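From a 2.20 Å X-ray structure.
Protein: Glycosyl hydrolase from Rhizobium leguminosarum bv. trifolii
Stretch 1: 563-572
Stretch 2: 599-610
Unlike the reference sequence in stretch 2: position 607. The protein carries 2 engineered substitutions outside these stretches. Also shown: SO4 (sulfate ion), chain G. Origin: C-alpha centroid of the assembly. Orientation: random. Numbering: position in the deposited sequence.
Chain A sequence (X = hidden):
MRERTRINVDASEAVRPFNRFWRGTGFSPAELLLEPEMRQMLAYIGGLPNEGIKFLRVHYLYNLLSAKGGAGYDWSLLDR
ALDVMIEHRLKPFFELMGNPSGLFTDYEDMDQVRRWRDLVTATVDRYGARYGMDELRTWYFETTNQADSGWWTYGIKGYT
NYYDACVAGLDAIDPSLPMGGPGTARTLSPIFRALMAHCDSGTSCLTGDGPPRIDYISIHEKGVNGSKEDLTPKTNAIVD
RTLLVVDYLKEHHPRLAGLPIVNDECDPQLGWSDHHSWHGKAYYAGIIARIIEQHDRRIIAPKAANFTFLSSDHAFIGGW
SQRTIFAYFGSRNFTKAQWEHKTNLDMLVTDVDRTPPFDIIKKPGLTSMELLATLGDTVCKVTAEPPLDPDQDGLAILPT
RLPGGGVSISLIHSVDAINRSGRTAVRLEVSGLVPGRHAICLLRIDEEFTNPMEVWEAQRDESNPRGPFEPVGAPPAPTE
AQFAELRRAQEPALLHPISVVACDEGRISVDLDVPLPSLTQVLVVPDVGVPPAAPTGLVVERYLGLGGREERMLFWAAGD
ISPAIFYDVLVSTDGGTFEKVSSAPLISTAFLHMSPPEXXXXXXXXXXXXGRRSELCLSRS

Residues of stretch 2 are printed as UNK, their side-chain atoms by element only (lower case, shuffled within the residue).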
# COMPACT_ATOMS: atom_id res chain seq x y z
N PRO A 563 -8.43 17.47 -3.46
CA PRO A 563 -8.39 16.36 -4.42
C PRO A 563 -7.84 16.81 -5.76
O PRO A 563 -7.89 17.99 -6.06
CB PRO A 563 -9.87 16.00 -4.59
CG PRO A 563 -10.56 17.30 -4.41
CD PRO A 563 -9.79 17.99 -3.30
N ALA A 564 -7.38 15.86 -6.57
CA ALA A 564 -6.99 16.12 -7.96
C ALA A 564 -5.90 17.20 -8.09
O ALA A 564 -5.98 18.09 -8.95
CB ALA A 564 -8.20 16.48 -8.80
N ILE A 565 -4.90 17.11 -7.22
CA ILE A 565 -3.68 17.90 -7.28
C ILE A 565 -2.54 17.10 -7.90
O ILE A 565 -2.29 15.96 -7.50
CB ILE A 565 -3.25 18.37 -5.89
CG1 ILE A 565 -4.38 19.15 -5.21
CG2 ILE A 565 -2.02 19.27 -6.00
CD1 ILE A 565 -4.87 20.42 -5.95
N PHE A 566 -1.87 17.72 -8.86
CA PHE A 566 -0.73 17.16 -9.57
C PHE A 566 0.52 18.02 -9.37
O PHE A 566 0.42 19.25 -9.32
CB PHE A 566 -1.07 17.15 -11.06
CG PHE A 566 -2.28 16.34 -11.36
CD1 PHE A 566 -3.53 16.90 -11.35
CD2 PHE A 566 -2.15 14.97 -11.60
CE1 PHE A 566 -4.64 16.14 -11.63
CE2 PHE A 566 -3.27 14.21 -11.89
CZ PHE A 566 -4.51 14.80 -11.89
N TYR A 567 1.69 17.40 -9.29
CA TYR A 567 2.94 18.14 -9.02
C TYR A 567 3.84 18.11 -10.26
O TYR A 567 3.86 17.12 -11.03
CB TYR A 567 3.68 17.58 -7.79
CG TYR A 567 2.82 17.60 -6.57
CD1 TYR A 567 2.70 18.75 -5.78
CD2 TYR A 567 2.03 16.52 -6.24
CE1 TYR A 567 1.83 18.77 -4.67
CE2 TYR A 567 1.17 16.53 -5.15
CZ TYR A 567 1.08 17.67 -4.34
OH TYR A 567 0.21 17.66 -3.26
N ASP A 568 4.52 19.23 -10.46
CA ASP A 568 5.65 19.33 -11.39
C ASP A 568 6.90 19.55 -10.56
O ASP A 568 6.86 20.17 -9.49
CB ASP A 568 5.46 20.55 -12.26
CG ASP A 568 4.26 20.44 -13.19
OD1 ASP A 568 3.85 19.32 -13.57
OD2 ASP A 568 3.71 21.50 -13.51
N VAL A 569 8.00 19.04 -11.08
CA VAL A 569 9.30 19.24 -10.51
C VAL A 569 10.08 20.05 -11.51
O VAL A 569 10.11 19.71 -12.70
CB VAL A 569 10.03 17.92 -10.26
CG1 VAL A 569 11.43 18.20 -9.75
CG2 VAL A 569 9.27 17.10 -9.25
N LEU A 570 10.69 21.12 -11.02
CA LEU A 570 11.51 21.99 -11.84
C LEU A 570 12.94 22.10 -11.33
O LEU A 570 13.23 21.81 -10.17
CB LEU A 570 10.91 23.38 -11.92
CG LEU A 570 9.50 23.45 -12.45
CD1 LEU A 570 8.55 23.53 -11.30
CD2 LEU A 570 9.33 24.72 -13.27
N VAL A 571 13.81 22.56 -12.20
CA VAL A 571 15.21 22.65 -11.94
C VAL A 571 15.73 23.99 -12.45
O VAL A 571 15.38 24.43 -13.55
CB VAL A 571 15.95 21.49 -12.60
CG1 VAL A 571 17.35 21.89 -13.07
CG2 VAL A 571 16.03 20.35 -11.60
N SER A 572 16.55 24.60 -11.61
CA SER A 572 17.30 25.80 -11.92
C SER A 572 18.79 25.47 -11.85
O SER A 572 19.24 24.67 -11.00
CB SER A 572 16.96 26.92 -10.93
OG SER A 572 17.94 27.96 -10.98
N UNK A 599 25.37 22.79 -9.60
CA UNK A 599 24.69 23.79 -8.76
C UNK A 599 23.18 23.72 -8.95
O UNK A 599 22.52 24.74 -9.26
N UNK A 600 22.65 22.49 -8.84
CA UNK A 600 21.22 22.23 -9.11
C UNK A 600 20.37 22.80 -7.97
O UNK A 600 20.66 22.59 -6.81
c UNK A 600 21.23 19.90 -8.06
c UNK A 600 20.90 20.73 -9.31
c UNK A 600 19.43 20.53 -9.72
N UNK A 601 19.34 23.54 -8.31
CA UNK A 601 18.28 23.86 -7.37
C UNK A 601 16.94 23.28 -7.89
O UNK A 601 16.58 23.48 -9.06
c UNK A 601 17.60 27.30 -5.62
n UNK A 601 18.63 26.81 -2.94
n UNK A 601 16.70 27.64 -2.02
c UNK A 601 17.39 25.82 -5.99
c UNK A 601 18.20 25.38 -7.19
c UNK A 601 17.42 27.34 -3.11
n UNK A 601 16.93 27.60 -4.34
N UNK A 602 16.23 22.59 -6.99
CA UNK A 602 14.93 21.96 -7.26
C UNK A 602 13.80 22.85 -6.79
O UNK A 602 13.97 23.58 -5.84
c UNK A 602 16.14 18.09 -9.16
c UNK A 602 15.36 19.03 -8.51
c UNK A 602 14.86 20.59 -6.58
c UNK A 602 16.90 19.11 -6.68
c UNK A 602 15.72 19.56 -7.26
o UNK A 602 18.11 16.76 -9.15
c UNK A 602 17.70 18.15 -7.31
c UNK A 602 17.32 17.67 -8.54
N UNK A 603 12.69 22.84 -7.51
CA UNK A 603 11.43 23.47 -7.08
C UNK A 603 10.26 22.49 -7.40
O UNK A 603 10.32 21.77 -8.39
c UNK A 603 11.21 24.79 -7.81
N UNK A 604 9.27 22.42 -6.51
CA UNK A 604 8.07 21.63 -6.73
C UNK A 604 6.86 22.57 -6.68
O UNK A 604 6.76 23.36 -5.75
c UNK A 604 7.97 20.49 -5.69
c UNK A 604 6.73 19.68 -5.95
c UNK A 604 9.17 19.57 -5.80
N UNK A 605 6.00 22.50 -7.71
CA UNK A 605 4.76 23.28 -7.82
C UNK A 605 3.58 22.33 -7.75
O UNK A 605 3.65 21.23 -8.28
c UNK A 605 4.73 24.03 -9.17
s UNK A 605 6.26 25.02 -9.38
N UNK A 606 2.48 22.75 -7.13
CA UNK A 606 1.23 22.05 -7.23
C UNK A 606 0.41 22.69 -8.33
O UNK A 606 0.56 23.89 -8.57
c UNK A 606 0.48 22.05 -5.92
N UNK A 607 -0.36 21.86 -9.05
CA UNK A 607 -1.29 22.28 -10.09
C UNK A 607 -2.64 21.63 -9.83
O UNK A 607 -2.71 20.44 -9.57
n UNK A 607 0.09 25.69 -14.00
n UNK A 607 2.33 25.65 -14.51
c UNK A 607 -0.83 21.88 -11.47
c UNK A 607 1.22 25.00 -14.17
n UNK A 607 1.24 23.68 -14.02
c UNK A 607 0.15 22.86 -12.07
c UNK A 607 0.11 22.86 -13.59
N UNK A 608 -3.70 22.43 -9.84
CA UNK A 608 -5.00 21.89 -9.66
C UNK A 608 -5.54 21.46 -11.03
O UNK A 608 -4.92 21.70 -12.08
o UNK A 608 -6.74 25.05 -9.00
c UNK A 608 -5.93 22.83 -8.92
c UNK A 608 -6.26 24.11 -9.69
o UNK A 608 -6.07 24.18 -10.92
N UNK A 609 -6.71 20.87 -11.02
CA UNK A 609 -7.27 20.35 -12.27
C UNK A 609 -7.78 21.47 -13.21
O UNK A 609 -8.05 21.22 -14.37
c UNK A 609 -8.37 19.34 -11.96
N UNK A 610 -7.84 22.72 -12.72
CA UNK A 610 -8.19 23.84 -13.56
C UNK A 610 -6.95 24.48 -14.19
O UNK A 610 -7.06 25.53 -14.75
c UNK A 610 -10.26 23.50 -11.05
c UNK A 610 -12.53 22.87 -11.30
c UNK A 610 -9.06 24.84 -12.77
c UNK A 610 -11.46 24.20 -12.96
c UNK A 610 -12.59 23.54 -12.49
c UNK A 610 -11.38 22.86 -10.56
c UNK A 610 -10.29 24.20 -12.23
S SO4 G . 2.09 29.02 -14.84
O1 SO4 G . 1.65 29.89 -15.95
O2 SO4 G . 0.91 28.34 -14.24
O3 SO4 G . 3.03 28.00 -15.36
O4 SO4 G . 2.76 29.82 -13.79
O HOH W 1 -7.94 20.07 -8.68

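Position 599 has no side-chain atoms, and its phi of 52° is one that favours a residue without CB; it is G599, with its backbone O 3.7 Å from O of S572.

Position 600 carries three carbons, one bearing the other two. One of the outer pair lies 3.9 Å from CG2 of V571, a small aliphatic packing, and the beta-branched trio makes it V600.

Position 601 is a long chain: three carbons, a nitrogen, then a carbon holding two more nitrogens. That is a guanidinium, so R601. Its end leads away from stretch 1, while its backbone does the pairing: N of S572 donates to O of R601 at 2.8 Å, and N of R601 returns to O of S572 at 2.9 Å.

At position 602 one carbon leads to a six-carbon ring bearing an oxygen, which identifies Y602. Its CE1 comes within 3.3 Å of CG2 of V571, and its hydroxyl is hydrogen-bonded elsewhere in the structure.

Position 603 has a single carbon, 4.4 Å from CB of L570. It is A603, and the backbone pair is tight: N of L570 to O of A603 is 2.7 Å, and N of A603 to O of L570 is 2.9 Å.

Position 604 again shows one carbon carrying two, in contact with V569 and Y567. This is V604; its CG2 sits 4.2 Å from CG2 of V569, and its CG1 4.1 Å from CB of Y567.

Position 605 holds one carbon and one sulfur, hence C605. SG touches CD1 of L570 at 3.3 Å and is also bonded covalently to a group elsewhere in the structure. Its backbone N and O each pair with D568 at 3.1 Å, N to O and O to N.

Position 606 offers one carbon, set 3.7 Å from CG2 of I565 and 3.8 Å from CE1 of Y567. A606 is thus a small residue covered by two large ones.

Position 607 repeats the guanidinium pattern: R607, where the reference sequence has His. NE makes a salt bridge to OD2 of D568 at 3.3 Å, a weak hydrogen bond, while NH1 and NH2 bind the sulfate at O2 (2.8 Å) and O3 (2.6 Å).

Position 608 has two carbons, the second with two oxygens: D608. Its CB is 4.0 Å from CD1 of I565, and its carboxylate leads away from stretch 1.

Position 609, one carbon, is A609, with CB 4.3 Å from CB of A564. Water 1 joins the backbones, donating to O of A564 and accepting from N of A609, both at 2.8 Å.

Position 610, one carbon and an unsubstituted six-carbon ring, is F610, out of reach of stretch 1.

The rule is an antiparallel ladder with alternating faces. Hydrogen-bonded pairs at F566, D568, L570 and S572 fix the register; between them, Y567, V569 and V571 pack against V600, Y602, V604 and A606. The other face mixes L570 on A603 and C605 with the D568 to R607 charge pair.

Stretch 2 599-610: GVRYAVCARDAF
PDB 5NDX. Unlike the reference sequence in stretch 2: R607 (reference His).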